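PDB 2PPG: putative isomerase from Sinorhizobium meliloti, which is of unknown function but belongs to the mandelate racemase/muconate lactonizing enzyme family of the enolase superfamily, with a capping domain and a TIM-barrel-like domain. Local coordinates for residues K8-F13 / L87-T92; L39-K42 / V47-T50; P143-K146 / G150-R153; D166-R171 / M201-E206; E269-V274 / V278-R283. All coordinates share one frame; numbering follows the deposited sequence.

In the fold
Interactions 1 and 2 belong to the N-terminal part of the chain: the first packs helix 77-92 on strand 7-17 through carbon contacts alone, the second closes the hairpin of strands 38-41 and 46-49 with paired backbone bonds. Both, like interaction 5, also touch the second subunit. Interactions 4 and 5 lie in the barrel domain. In interaction 4 two outer helices meet at the surface, whereas interaction 5, partly buried, folds the end of a loop onto helix 274-282. Interaction 3 turns the chain between helix 119-140 and strand 155-161 and, like interaction 5, meets the third subunit. Centres of interactions 1 and 4 lie about 48 Å apart, on opposite sides of the chain's centre.

Interaction 1. Residues K8-F13 / L87-T92; sequences KKIESF and LLADFT
A single side chain, Ile10, makes every contact of residues 8-13 with residues 87-92 of the helix, and no hydrogen bond crosses between them. Its CD1 methyl meets the side of Thr92, 3.6 Å from Thr92 CB and slightly farther from the CG2 methyl, the two side chains roughly perpendicular. Closer to the strand, Ile10 CB lies 4.2 Å from Ala89 CB. Ala89 and Thr92 are three residues apart on the helix, so the isoleucine spans one turn.

Thr92 presents carbon here, while its hydroxyl turns to its own helix: OG1 binds Leu88 O at 2.8 Å, from above the carbonyl plane. Phe91 N reaches the same oxygen at 3.0 Å from the opposite face of that plane, which leaves Leu88 O held by two donors. With OG1 beside the backbone N (chi1 -44°), CG2 is left anti to that N and near Ile10 CD1.

Farther along, Ser12 OG bonds to Asp85 of the same helix, and Ile10 touches Ile59 of the adjacent strand. Lys8 and Lys9 both face Glu60, a classic beta bulge beside the contact. A helix laid over a meander of antiparallel strands is characteristic of the N-terminal capping domain of the enolase superfamily.

Interaction 2. Residues L39-K42 / V47-T50; sequences LVRK and VYPT
Leu39 O receives the N-H of Tyr48 at 2.9 Å, nearly straight at 170°, although the donor is tilted from the carbonyl plane. Val47 crowds the same oxygen with carbon: its CA makes a C-H...O contact at 3.4 Å. The return bond, Leu39 N to Tyr48 O, is also 2.9 Å but more bent at the hydrogen, and together the two make Leu39 and Tyr48 an antiparallel hydrogen-bonded pair. Val40 and Val47 follow as a non-hydrogen-bonded pair, their side chains on the other face of this two-stranded hairpin.

On the Tyr48 face, Leu39 CD1 lies 3.9 Å from Tyr48 CB. The arginine stem lies across the tyrosine, Arg41 CB 3.6 Å from Tyr48 CE2. The arginine chain then bends at chi2 (132°) and chi3 (-97°), carrying the guanidinium back so that Leu39 CD1 sits over its centre. NH1 comes over one face of the Tyr48 ring, yet the cation-pi attraction is long and at most weak.

Firmer polar partners lie outside: Arg41 NH1 bonds to Tyr23 O and Tyr48 OH to Asn44, while Arg114 of the second subunit makes a cation-pi contact with Tyr48. The backbone bonds therefore set the register, and the arginine contributes mainly its aliphatic stem to the packing.

Interaction 3. Residues P143-K146 / G150-R153; sequences PVCK and GQRR
Cys145 and Gln151 meet side chain to side chain, with the thiol lying alongside the glutamine stem: Cys145 SG is 3.7 Å from Gln151 CB and 3.3 Å from Gln151 OE1. The cysteine's chi1 of 60° tucks SG between its own backbone N and carbonyl carbon. Gln151 has CG anti to the backbone N and runs on extended, which lays its length past the sulfur. Lys146 also reaches the glutamine stem, crossing at a slant, with Lys146 CE 4.2 Å from Gln151 CB.

Behind these side chains the backbone closes on itself through a weak bond from Gly150 N to Cys145 O, 3.0 Å long and bent to 130°. Gly150 has a positive phi of 148°, where a CB would run into the preceding carbonyl oxygen. The amide end of Gln151 is steadied by another weak bond, NE2 to Arg153 O at 3.1 Å, and Lys146 N to Pro143 O (3.1 Å) tightens the short 3-10 turn.

Lys146 NZ forms salt bridges with Asp99 and Asp96 of the third subunit, whose Asp99 also accepts from Gln151 N. Within its own chain the turn joins helix 119-140 to strand 155-161 and rests on helix 325-336, where Gln332 accepts from Cys145 N and Cys145 packs on Ala335 and Ala336.

Interaction 4. Residues D166-R171 / M201-E206; sequences DTRAKR and MEILRE
This is a surface contact between two neighbouring outer helices of the TIM-barrel-like domain, where the N-terminal turn of helix 168-180 lies against helix 197-208. Strand 185-189 falls between them in the chain, and runs parallel to both strand 155-161 and strand 213-217 in the barrel sheet, as expected of repeated beta-alpha units. No hydrogen bond links the two segments, and one residue, Ile203, takes up all the close contacts from its side.

Arg168 provides most of the other surface. Its chain bends at chi2 (146°) and again at chi3 (49°), curling over the isoleucine instead of stretching away from it, and the two side chains cross at a slant. The stem touches first, with Arg168 CG 3.6 Å from Ile203 CG2. Beyond the bends, one face of the guanidinium lies over Ile203 CD1. The charge is answered from outside the two segments: Arg168 NE makes a salt bridge with Asp195, and NH1 adds a weak bond to Lys199 O.

Ala169 meets the isoleucine mainly with its backbone, Ala169 CA lying 4.2 Å from Ile203 CD1, while its CB is directed away. The start of its helix is fixed by Thr167, the N-cap residue, whose OG1 accepts from Lys170 N at 3.1 Å, while Lys170 NZ reaches back to Asp166 OD2 in a salt bridge of 3.4 Å. Deeper, Arg171 pairs with Glu200, and Leu204 turns to Phe188 and Ile214 of the barrel strands. At the heart of the contact, Arg168 NH1 stands 3.6 Å from Ile203 CB.

Interaction 5. Residues E269-V274 / V278-R283; sequences EEWRTV and VPRVAR
Trp271 and Arg280 run alongside one another in opposite senses, with the indole and guanidinium planes 46° apart. The aliphatic part of the arginine meets the six-membered ring: Arg280 CD is 3.8 Å from Trp271 CZ2, approaching obliquely, and Arg280 CG is almost as near. Farther out, Trp271 NE1 stands over one face of the guanidinium, offset toward its rim and 3.9 Å from Arg280 NE. A bend at chi2 (82°) turns the arginine chain back along the indole, and from there it continues extended.

Two carbonyls hold the flat end in place, Arg280 NH1 bonding to Asp276 O in its own helix and NH2 to Thr248 O. In this barrel domain the pair bridges the loop that leaves strand 264-267 and the helix 274-282 that follows it, a beta-loop-alpha connection in which the loop doubles back on its own helix. Leu286 touches both side chains.

At the helix start, Val278 N gives a weak bond to Val274 O, 3.4 Å long, and Val278 CG2 packs 3.6 Å from that oxygen. Thr273 is the N-cap residue, and Asp276 OD2 accepts from both Arg272 N and Thr273 N. Val274 and Val278 also pack on Val310 of the third subunit.

Interaction 1. Residues K8-F13 / L87-T92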
# COMPACT_ATOMS: atom_id res chain seq x y z
N LYS A 8 -5.10 -40.07 -33.46
CA LYS A 8 -4.36 -41.25 -33.85
C LYS A 8 -2.92 -40.94 -34.25
O LYS A 8 -2.01 -41.69 -33.94
CB LYS A 8 -5.07 -41.94 -35.01
CG LYS A 8 -4.33 -43.13 -35.63
CD LYS A 8 -5.12 -43.60 -36.84
CE LYS A 8 -4.24 -44.26 -37.88
NZ LYS A 8 -4.99 -44.37 -39.17
N LYS A 9 -2.72 -39.83 -34.95
CA LYS A 9 -1.41 -39.57 -35.54
C LYS A 9 -1.07 -38.11 -35.37
O LYS A 9 -1.93 -37.24 -35.54
CB LYS A 9 -1.41 -39.94 -37.02
CG LYS A 9 -0.07 -40.44 -37.55
CD LYS A 9 0.13 -40.13 -39.05
CE LYS A 9 -1.00 -40.68 -39.92
NZ LYS A 9 -0.76 -40.42 -41.37
N ILE A 10 0.19 -37.84 -35.06
CA ILE A 10 0.68 -36.48 -34.90
C ILE A 10 2.01 -36.32 -35.60
O ILE A 10 2.97 -36.97 -35.24
CB ILE A 10 0.83 -36.12 -33.40
CG1 ILE A 10 -0.56 -36.08 -32.74
CG2 ILE A 10 1.54 -34.79 -33.23
CD1 ILE A 10 -0.58 -35.49 -31.35
N GLU A 11 2.07 -35.46 -36.62
CA GLU A 11 3.31 -35.18 -37.33
C GLU A 11 3.69 -33.70 -37.29
O GLU A 11 2.81 -32.83 -37.34
CB GLU A 11 3.20 -35.65 -38.78
CG GLU A 11 2.96 -37.13 -38.94
CD GLU A 11 2.37 -37.49 -40.30
OE1 GLU A 11 1.23 -37.08 -40.60
OE2 GLU A 11 3.05 -38.19 -41.07
N SER A 12 5.00 -33.43 -37.21
CA SER A 12 5.57 -32.07 -37.15
C SER A 12 6.43 -31.76 -38.37
O SER A 12 7.14 -32.63 -38.87
CB SER A 12 6.45 -31.91 -35.91
OG SER A 12 5.74 -32.27 -34.74
N PHE A 13 6.40 -30.50 -38.81
CA PHE A 13 7.07 -30.08 -40.05
C PHE A 13 7.60 -28.68 -39.96
O PHE A 13 7.09 -27.85 -39.20
CB PHE A 13 6.10 -30.06 -41.24
CG PHE A 13 5.23 -31.27 -41.36
CD1 PHE A 13 5.61 -32.32 -42.19
CD2 PHE A 13 4.02 -31.34 -40.70
CE1 PHE A 13 4.79 -33.44 -42.34
CE2 PHE A 13 3.21 -32.46 -40.83
CZ PHE A 13 3.60 -33.51 -41.66
N LEU A 87 8.04 -36.21 -26.68
CA LEU A 87 7.24 -36.19 -25.46
C LEU A 87 5.74 -36.08 -25.70
O LEU A 87 4.99 -36.96 -25.28
CB LEU A 87 7.71 -35.07 -24.54
CG LEU A 87 6.86 -34.87 -23.28
CD1 LEU A 87 6.99 -36.07 -22.32
CD2 LEU A 87 7.22 -33.57 -22.59
N LEU A 88 5.31 -35.02 -26.37
CA LEU A 88 3.90 -34.64 -26.35
C LEU A 88 2.96 -35.56 -27.12
O LEU A 88 1.86 -35.86 -26.66
CB LEU A 88 3.72 -33.21 -26.85
CG LEU A 88 4.40 -32.14 -26.00
CD1 LEU A 88 4.11 -30.80 -26.62
CD2 LEU A 88 3.90 -32.19 -24.57
N ALA A 89 3.41 -36.02 -28.28
CA ALA A 89 2.59 -36.83 -29.17
C ALA A 89 1.95 -38.02 -28.44
O ALA A 89 0.74 -38.22 -28.52
CB ALA A 89 3.41 -37.30 -30.37
N ASP A 90 2.76 -38.80 -27.73
CA ASP A 90 2.26 -40.00 -27.09
C ASP A 90 1.33 -39.73 -25.90
O ASP A 90 0.65 -40.64 -25.42
CB ASP A 90 3.40 -40.94 -26.72
CG ASP A 90 4.03 -41.60 -27.94
OD1 ASP A 90 3.26 -42.05 -28.81
OD2 ASP A 90 5.27 -41.64 -28.04
N PHE A 91 1.29 -38.49 -25.44
CA PHE A 91 0.33 -38.11 -24.41
C PHE A 91 -0.90 -37.45 -24.99
O PHE A 91 -1.84 -37.14 -24.27
CB PHE A 91 0.98 -37.26 -23.33
CG PHE A 91 1.89 -38.05 -22.45
CD1 PHE A 91 1.37 -38.90 -21.48
CD2 PHE A 91 3.27 -37.99 -22.63
CE1 PHE A 91 2.21 -39.66 -20.69
CE2 PHE A 91 4.12 -38.74 -21.83
CZ PHE A 91 3.59 -39.59 -20.86
N THR A 92 -0.90 -37.26 -26.31
CA THR A 92 -2.03 -36.68 -27.01
C THR A 92 -2.81 -37.73 -27.82
O THR A 92 -4.04 -37.70 -27.87
CB THR A 92 -1.58 -35.50 -27.89
OG1 THR A 92 -0.65 -34.68 -27.15
CG2 THR A 92 -2.78 -34.65 -28.33

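Interaction 2. Residues L39-K42 / V47-T50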
# COMPACT_ATOMS: atom_id res chain seq x y z
N LEU A 39 21.42 -13.38 -38.59
CA LEU A 39 21.96 -12.07 -38.26
C LEU A 39 21.53 -11.63 -36.85
O LEU A 39 20.60 -12.19 -36.27
CB LEU A 39 21.56 -11.03 -39.31
CG LEU A 39 20.08 -10.63 -39.47
CD1 LEU A 39 19.64 -9.59 -38.43
CD2 LEU A 39 19.82 -10.09 -40.87
N VAL A 40 22.21 -10.61 -36.32
CA VAL A 40 21.84 -10.02 -35.04
C VAL A 40 21.57 -8.54 -35.26
O VAL A 40 22.36 -7.83 -35.87
CB VAL A 40 22.96 -10.22 -33.97
CG1 VAL A 40 22.63 -9.50 -32.68
CG2 VAL A 40 23.15 -11.68 -33.71
N ARG A 41 20.42 -8.09 -34.79
CA ARG A 41 20.00 -6.70 -34.98
C ARG A 41 20.42 -5.84 -33.79
O ARG A 41 20.03 -6.10 -32.65
CB ARG A 41 18.49 -6.66 -35.17
CG ARG A 41 17.96 -5.40 -35.80
CD ARG A 41 17.00 -5.75 -36.92
NE ARG A 41 17.63 -5.73 -38.24
CZ ARG A 41 17.16 -6.36 -39.31
NH1 ARG A 41 16.06 -7.09 -39.22
NH2 ARG A 41 17.79 -6.27 -40.46
N LYS A 42 21.21 -4.82 -34.06
CA LYS A 42 21.82 -4.00 -33.02
C LYS A 42 20.78 -3.30 -32.12
O LYS A 42 20.91 -3.31 -30.89
CB LYS A 42 22.78 -2.98 -33.65
CG LYS A 42 23.57 -2.12 -32.66
CD LYS A 42 24.97 -2.66 -32.38
CE LYS A 42 25.71 -1.72 -31.43
NZ LYS A 42 27.18 -1.98 -31.39
N VAL A 47 18.33 -11.95 -32.41
CA VAL A 47 18.73 -12.77 -33.54
C VAL A 47 17.56 -13.00 -34.52
O VAL A 47 16.44 -13.32 -34.10
CB VAL A 47 19.32 -14.16 -33.06
CG1 VAL A 47 18.23 -15.08 -32.50
CG2 VAL A 47 20.08 -14.87 -34.19
N TYR A 48 17.85 -12.84 -35.81
CA TYR A 48 16.88 -13.05 -36.89
C TYR A 48 17.42 -14.00 -37.96
O TYR A 48 18.63 -14.03 -38.20
CB TYR A 48 16.52 -11.71 -37.56
CG TYR A 48 15.75 -10.77 -36.67
CD1 TYR A 48 14.37 -10.81 -36.63
CD2 TYR A 48 16.40 -9.85 -35.86
CE1 TYR A 48 13.65 -9.96 -35.81
CE2 TYR A 48 15.70 -8.99 -35.04
CZ TYR A 48 14.32 -9.06 -35.02
OH TYR A 48 13.61 -8.22 -34.21
N PRO A 49 16.54 -14.81 -38.58
CA PRO A 49 16.90 -15.52 -39.81
C PRO A 49 16.66 -14.63 -41.05
O PRO A 49 15.85 -13.70 -40.99
CB PRO A 49 15.96 -16.72 -39.80
CG PRO A 49 14.77 -16.25 -39.07
CD PRO A 49 15.16 -15.12 -38.16
N THR A 50 17.36 -14.91 -42.15
CA THR A 50 17.16 -14.15 -43.39
C THR A 50 15.99 -14.71 -44.17
O THR A 50 15.38 -14.02 -44.98
CB THR A 50 18.43 -14.14 -44.27
OG1 THR A 50 19.07 -15.43 -44.22
CG2 THR A 50 19.41 -13.09 -43.77

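Interaction 3. Residues P143-K146 / G150-R153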
# COMPACT_ATOMS: atom_id res chain seq x y z
N PRO A 143 -17.20 -23.43 -37.15
CA PRO A 143 -16.01 -22.61 -37.04
C PRO A 143 -15.59 -22.61 -35.59
O PRO A 143 -16.43 -22.82 -34.71
CB PRO A 143 -16.48 -21.22 -37.47
CG PRO A 143 -17.93 -21.25 -37.47
CD PRO A 143 -18.38 -22.66 -37.57
N VAL A 144 -14.31 -22.40 -35.33
CA VAL A 144 -13.79 -22.52 -33.97
C VAL A 144 -14.50 -21.55 -33.00
O VAL A 144 -14.83 -21.92 -31.88
CB VAL A 144 -12.25 -22.40 -33.95
CG1 VAL A 144 -11.74 -21.83 -32.64
CG2 VAL A 144 -11.61 -23.78 -34.25
N CYS A 145 -14.78 -20.33 -33.47
CA CYS A 145 -15.39 -19.31 -32.63
C CYS A 145 -16.78 -19.70 -32.10
O CYS A 145 -17.26 -19.11 -31.13
CB CYS A 145 -15.49 -18.00 -33.40
SG CYS A 145 -16.49 -18.13 -34.87
N LYS A 146 -17.41 -20.70 -32.71
CA LYS A 146 -18.71 -21.15 -32.23
C LYS A 146 -18.58 -22.30 -31.23
O LYS A 146 -19.55 -22.96 -30.91
CB LYS A 146 -19.65 -21.47 -33.38
CG LYS A 146 -20.01 -20.24 -34.18
CD LYS A 146 -21.24 -20.41 -35.01
CE LYS A 146 -21.73 -19.06 -35.51
NZ LYS A 146 -22.69 -18.46 -34.56
N GLY A 150 -19.07 -17.86 -29.02
CA GLY A 150 -19.88 -17.24 -30.05
C GLY A 150 -19.11 -16.41 -31.06
O GLY A 150 -18.00 -15.94 -30.79
N GLN A 151 -19.70 -16.20 -32.22
CA GLN A 151 -19.12 -15.28 -33.17
C GLN A 151 -19.72 -13.89 -32.96
O GLN A 151 -20.89 -13.65 -33.24
CB GLN A 151 -19.33 -15.75 -34.60
CG GLN A 151 -18.70 -14.82 -35.60
CD GLN A 151 -18.46 -15.49 -36.93
OE1 GLN A 151 -18.48 -16.71 -37.04
NE2 GLN A 151 -18.21 -14.68 -37.95
N ARG A 152 -18.90 -12.97 -32.47
CA ARG A 152 -19.39 -11.65 -32.17
C ARG A 152 -19.26 -10.71 -33.37
O ARG A 152 -19.76 -9.59 -33.35
CB ARG A 152 -18.64 -11.09 -30.94
CG ARG A 152 -18.98 -11.83 -29.65
CD ARG A 152 -18.03 -11.52 -28.49
NE ARG A 152 -18.09 -12.57 -27.47
CZ ARG A 152 -18.58 -12.40 -26.24
NH1 ARG A 152 -19.04 -11.21 -25.87
NH2 ARG A 152 -18.60 -13.41 -25.38
N ARG A 153 -18.65 -11.21 -34.44
CA ARG A 153 -17.94 -10.35 -35.37
C ARG A 153 -17.51 -11.20 -36.57
O ARG A 153 -16.94 -12.28 -36.39
CB ARG A 153 -16.69 -9.91 -34.61
CG ARG A 153 -16.11 -8.57 -34.89
CD ARG A 153 -14.85 -8.38 -34.04
NE ARG A 153 -15.16 -7.93 -32.69
CZ ARG A 153 -15.13 -8.70 -31.60
NH1 ARG A 153 -14.81 -9.98 -31.68
NH2 ARG A 153 -15.44 -8.18 -30.42

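Interaction 4. Residues D166-R171 / M201-E206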
# COMPACT_ATOMS: atom_id res chain seq x y z
N ASP A 166 13.90 2.45 -47.19
CA ASP A 166 15.19 3.00 -46.73
C ASP A 166 15.12 4.40 -46.09
O ASP A 166 15.93 4.72 -45.22
CB ASP A 166 16.21 3.04 -47.87
CG ASP A 166 16.39 1.69 -48.55
OD1 ASP A 166 16.34 0.63 -47.87
OD2 ASP A 166 16.59 1.69 -49.79
N THR A 167 14.19 5.23 -46.54
CA THR A 167 14.10 6.59 -46.03
C THR A 167 12.76 6.87 -45.36
O THR A 167 11.75 6.21 -45.64
CB THR A 167 14.36 7.67 -47.13
OG1 THR A 167 13.27 7.69 -48.06
CG2 THR A 167 15.66 7.40 -47.89
N ARG A 168 12.77 7.86 -44.47
CA ARG A 168 11.57 8.36 -43.82
C ARG A 168 10.44 8.61 -44.84
O ARG A 168 9.35 8.06 -44.71
CB ARG A 168 11.90 9.64 -43.06
CG ARG A 168 11.16 9.81 -41.78
CD ARG A 168 12.00 10.51 -40.74
NE ARG A 168 12.63 11.72 -41.29
CZ ARG A 168 12.06 12.92 -41.29
NH1 ARG A 168 10.84 13.10 -40.78
NH2 ARG A 168 12.72 13.96 -41.80
N ALA A 169 10.74 9.42 -45.85
CA ALA A 169 9.79 9.79 -46.91
C ALA A 169 9.31 8.59 -47.74
O ALA A 169 8.14 8.53 -48.14
CB ALA A 169 10.41 10.85 -47.82
N LYS A 170 10.21 7.64 -48.01
CA LYS A 170 9.82 6.43 -48.71
C LYS A 170 8.86 5.57 -47.86
O LYS A 170 7.94 4.94 -48.40
CB LYS A 170 11.04 5.63 -49.18
CG LYS A 170 11.58 6.09 -50.56
CD LYS A 170 12.39 5.01 -51.32
CE LYS A 170 13.90 5.31 -51.40
NZ LYS A 170 14.74 4.44 -50.52
N ARG A 171 9.06 5.57 -46.54
CA ARG A 171 8.18 4.82 -45.65
C ARG A 171 6.80 5.48 -45.53
O ARG A 171 5.75 4.80 -45.52
CB ARG A 171 8.81 4.64 -44.27
CG ARG A 171 10.07 3.78 -44.28
CD ARG A 171 10.51 3.44 -42.88
NE ARG A 171 11.05 4.58 -42.16
CZ ARG A 171 12.34 4.91 -42.16
NH1 ARG A 171 13.22 4.18 -42.86
NH2 ARG A 171 12.76 5.96 -41.47
N MSE A 201 7.16 10.24 -36.57
CA MSE A 201 5.77 10.60 -36.29
C MSE A 201 5.38 11.85 -37.05
O MSE A 201 4.37 11.89 -37.75
CB MSE A 201 5.55 10.83 -34.80
CG MSE A 201 5.35 9.56 -33.99
SE MSE A 201 3.63 8.66 -34.26
CE MSE A 201 2.36 10.11 -33.94
N GLU A 202 6.21 12.88 -36.91
CA GLU A 202 6.07 14.11 -37.66
C GLU A 202 5.68 13.88 -39.13
O GLU A 202 4.68 14.42 -39.61
CB GLU A 202 7.39 14.89 -37.57
CG GLU A 202 7.33 16.32 -38.09
CD GLU A 202 8.57 17.10 -37.68
OE1 GLU A 202 8.43 18.09 -36.93
OE2 GLU A 202 9.69 16.69 -38.09
N ILE A 203 6.48 13.07 -39.84
CA ILE A 203 6.29 12.89 -41.27
C ILE A 203 5.08 12.03 -41.58
O ILE A 203 4.28 12.39 -42.44
CB ILE A 203 7.57 12.40 -42.01
CG1 ILE A 203 7.55 12.89 -43.45
CG2 ILE A 203 7.73 10.88 -41.96
CD1 ILE A 203 8.88 12.84 -44.15
N LEU A 204 4.91 10.93 -40.84
CA LEU A 204 3.74 10.07 -40.99
C LEU A 204 2.45 10.86 -40.74
O LEU A 204 1.51 10.79 -41.54
CB LEU A 204 3.83 8.84 -40.09
CG LEU A 204 4.94 7.79 -40.33
CD1 LEU A 204 4.81 6.64 -39.34
CD2 LEU A 204 4.99 7.23 -41.74
N ARG A 205 2.40 11.62 -39.65
CA ARG A 205 1.28 12.53 -39.41
C ARG A 205 1.09 13.55 -40.55
O ARG A 205 -0.04 13.88 -40.93
CB ARG A 205 1.45 13.27 -38.07
CG ARG A 205 0.24 14.13 -37.64
CD ARG A 205 -1.07 13.34 -37.61
NE ARG A 205 -1.06 12.27 -36.62
CZ ARG A 205 -2.01 11.35 -36.48
NH1 ARG A 205 -3.07 11.34 -37.29
NH2 ARG A 205 -1.92 10.42 -35.53
N GLU A 206 2.19 14.04 -41.10
CA GLU A 206 2.11 15.00 -42.18
C GLU A 206 1.55 14.32 -43.41
O GLU A 206 0.58 14.80 -44.00
CB GLU A 206 3.47 15.63 -42.49
CG GLU A 206 3.43 16.73 -43.55
CD GLU A 206 2.56 17.92 -43.14
OE1 GLU A 206 1.98 17.88 -42.02
OE2 GLU A 206 2.45 18.90 -43.92

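Interaction 5. Residues E269-V274 / V278-R283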
# COMPACT_ATOMS: atom_id res chain seq x y z
N GLU A 269 3.07 -9.80 -26.58
CA GLU A 269 3.43 -10.73 -27.63
C GLU A 269 4.38 -11.87 -27.22
O GLU A 269 4.33 -12.94 -27.80
CB GLU A 269 3.98 -9.97 -28.85
CG GLU A 269 5.38 -9.42 -28.68
CD GLU A 269 5.79 -8.54 -29.82
OE1 GLU A 269 5.46 -7.33 -29.80
OE2 GLU A 269 6.45 -9.06 -30.75
N GLU A 270 5.24 -11.62 -26.24
CA GLU A 270 6.24 -12.60 -25.83
C GLU A 270 5.82 -13.47 -24.65
O GLU A 270 6.58 -14.33 -24.21
CB GLU A 270 7.56 -11.92 -25.47
CG GLU A 270 7.52 -11.07 -24.21
CD GLU A 270 7.05 -9.64 -24.48
OE1 GLU A 270 6.16 -9.43 -25.33
OE2 GLU A 270 7.57 -8.72 -23.83
N TRP A 271 4.62 -13.22 -24.11
CA TRP A 271 4.12 -14.02 -23.01
C TRP A 271 3.73 -15.38 -23.55
O TRP A 271 3.72 -15.57 -24.77
CB TRP A 271 2.91 -13.38 -22.35
CG TRP A 271 3.13 -12.01 -21.80
CD1 TRP A 271 4.32 -11.41 -21.53
CD2 TRP A 271 2.11 -11.08 -21.42
NE1 TRP A 271 4.11 -10.15 -21.01
CE2 TRP A 271 2.76 -9.92 -20.94
CE3 TRP A 271 0.72 -11.11 -21.44
CZ2 TRP A 271 2.06 -8.80 -20.50
CZ3 TRP A 271 0.03 -9.99 -21.01
CH2 TRP A 271 0.70 -8.85 -20.55
N ARG A 272 3.40 -16.31 -22.65
CA ARG A 272 3.02 -17.65 -23.05
C ARG A 272 1.71 -18.10 -22.43
O ARG A 272 0.96 -18.85 -23.05
CB ARG A 272 4.13 -18.65 -22.70
CG ARG A 272 5.41 -18.42 -23.49
CD ARG A 272 5.20 -18.61 -24.99
NE ARG A 272 6.47 -18.87 -25.65
CZ ARG A 272 7.31 -17.93 -26.07
NH1 ARG A 272 7.01 -16.64 -25.92
NH2 ARG A 272 8.46 -18.28 -26.63
N THR A 273 1.44 -17.64 -21.21
CA THR A 273 0.20 -17.97 -20.51
C THR A 273 -0.45 -16.75 -19.86
O THR A 273 0.17 -15.68 -19.71
CB THR A 273 0.42 -18.99 -19.39
OG1 THR A 273 1.25 -18.39 -18.40
CG2 THR A 273 1.08 -20.28 -19.91
N VAL A 274 -1.70 -16.93 -19.44
CA VAL A 274 -2.42 -15.92 -18.67
C VAL A 274 -1.66 -15.55 -17.39
O VAL A 274 -1.81 -14.45 -16.85
CB VAL A 274 -3.86 -16.41 -18.36
CG1 VAL A 274 -3.85 -17.74 -17.58
CG2 VAL A 274 -4.67 -15.33 -17.62
N VAL A 278 -1.06 -11.53 -15.23
CA VAL A 278 -1.44 -11.11 -13.88
C VAL A 278 -0.59 -9.99 -13.26
O VAL A 278 -1.12 -8.95 -12.85
CB VAL A 278 -1.50 -12.33 -12.94
CG1 VAL A 278 -1.89 -11.92 -11.52
CG2 VAL A 278 -2.48 -13.35 -13.49
N PRO A 279 0.74 -10.18 -13.19
CA PRO A 279 1.58 -9.16 -12.58
C PRO A 279 1.48 -7.82 -13.27
O PRO A 279 1.46 -6.78 -12.61
CB PRO A 279 2.98 -9.73 -12.74
CG PRO A 279 2.76 -11.21 -12.76
CD PRO A 279 1.55 -11.33 -13.63
N ARG A 280 1.38 -7.83 -14.59
CA ARG A 280 1.29 -6.58 -15.34
C ARG A 280 -0.03 -5.82 -15.12
O ARG A 280 -0.02 -4.59 -15.07
CB ARG A 280 1.58 -6.78 -16.84
CG ARG A 280 3.07 -6.99 -17.19
CD ARG A 280 3.52 -8.43 -16.98
NE ARG A 280 4.89 -8.69 -17.43
CZ ARG A 280 5.54 -9.84 -17.27
NH1 ARG A 280 4.95 -10.86 -16.66
NH2 ARG A 280 6.78 -9.98 -17.70
N VAL A 281 -1.16 -6.53 -15.00
CA VAL A 281 -2.42 -5.83 -14.73
C VAL A 281 -2.49 -5.41 -13.26
O VAL A 281 -2.98 -4.32 -12.95
CB VAL A 281 -3.71 -6.60 -15.16
CG1 VAL A 281 -3.41 -7.60 -16.26
CG2 VAL A 281 -4.40 -7.26 -13.98
N ALA A 282 -1.95 -6.26 -12.39
CA ALA A 282 -1.85 -5.94 -10.97
C ALA A 282 -1.15 -4.60 -10.77
O ALA A 282 -1.56 -3.81 -9.94
CB ALA A 282 -1.11 -7.05 -10.21
N ARG A 283 -0.10 -4.34 -11.55
CA ARG A 283 0.61 -3.06 -11.43
C ARG A 283 0.01 -1.93 -12.28
O ARG A 283 0.64 -0.88 -12.42
CB ARG A 283 2.09 -3.23 -11.73
CG ARG A 283 2.89 -3.92 -10.63
CD ARG A 283 3.05 -3.04 -9.38
NE ARG A 283 3.70 -1.74 -9.62
CZ ARG A 283 5.01 -1.56 -9.78
NH1 ARG A 283 5.83 -2.61 -9.74
NH2 ARG A 283 5.52 -0.34 -9.98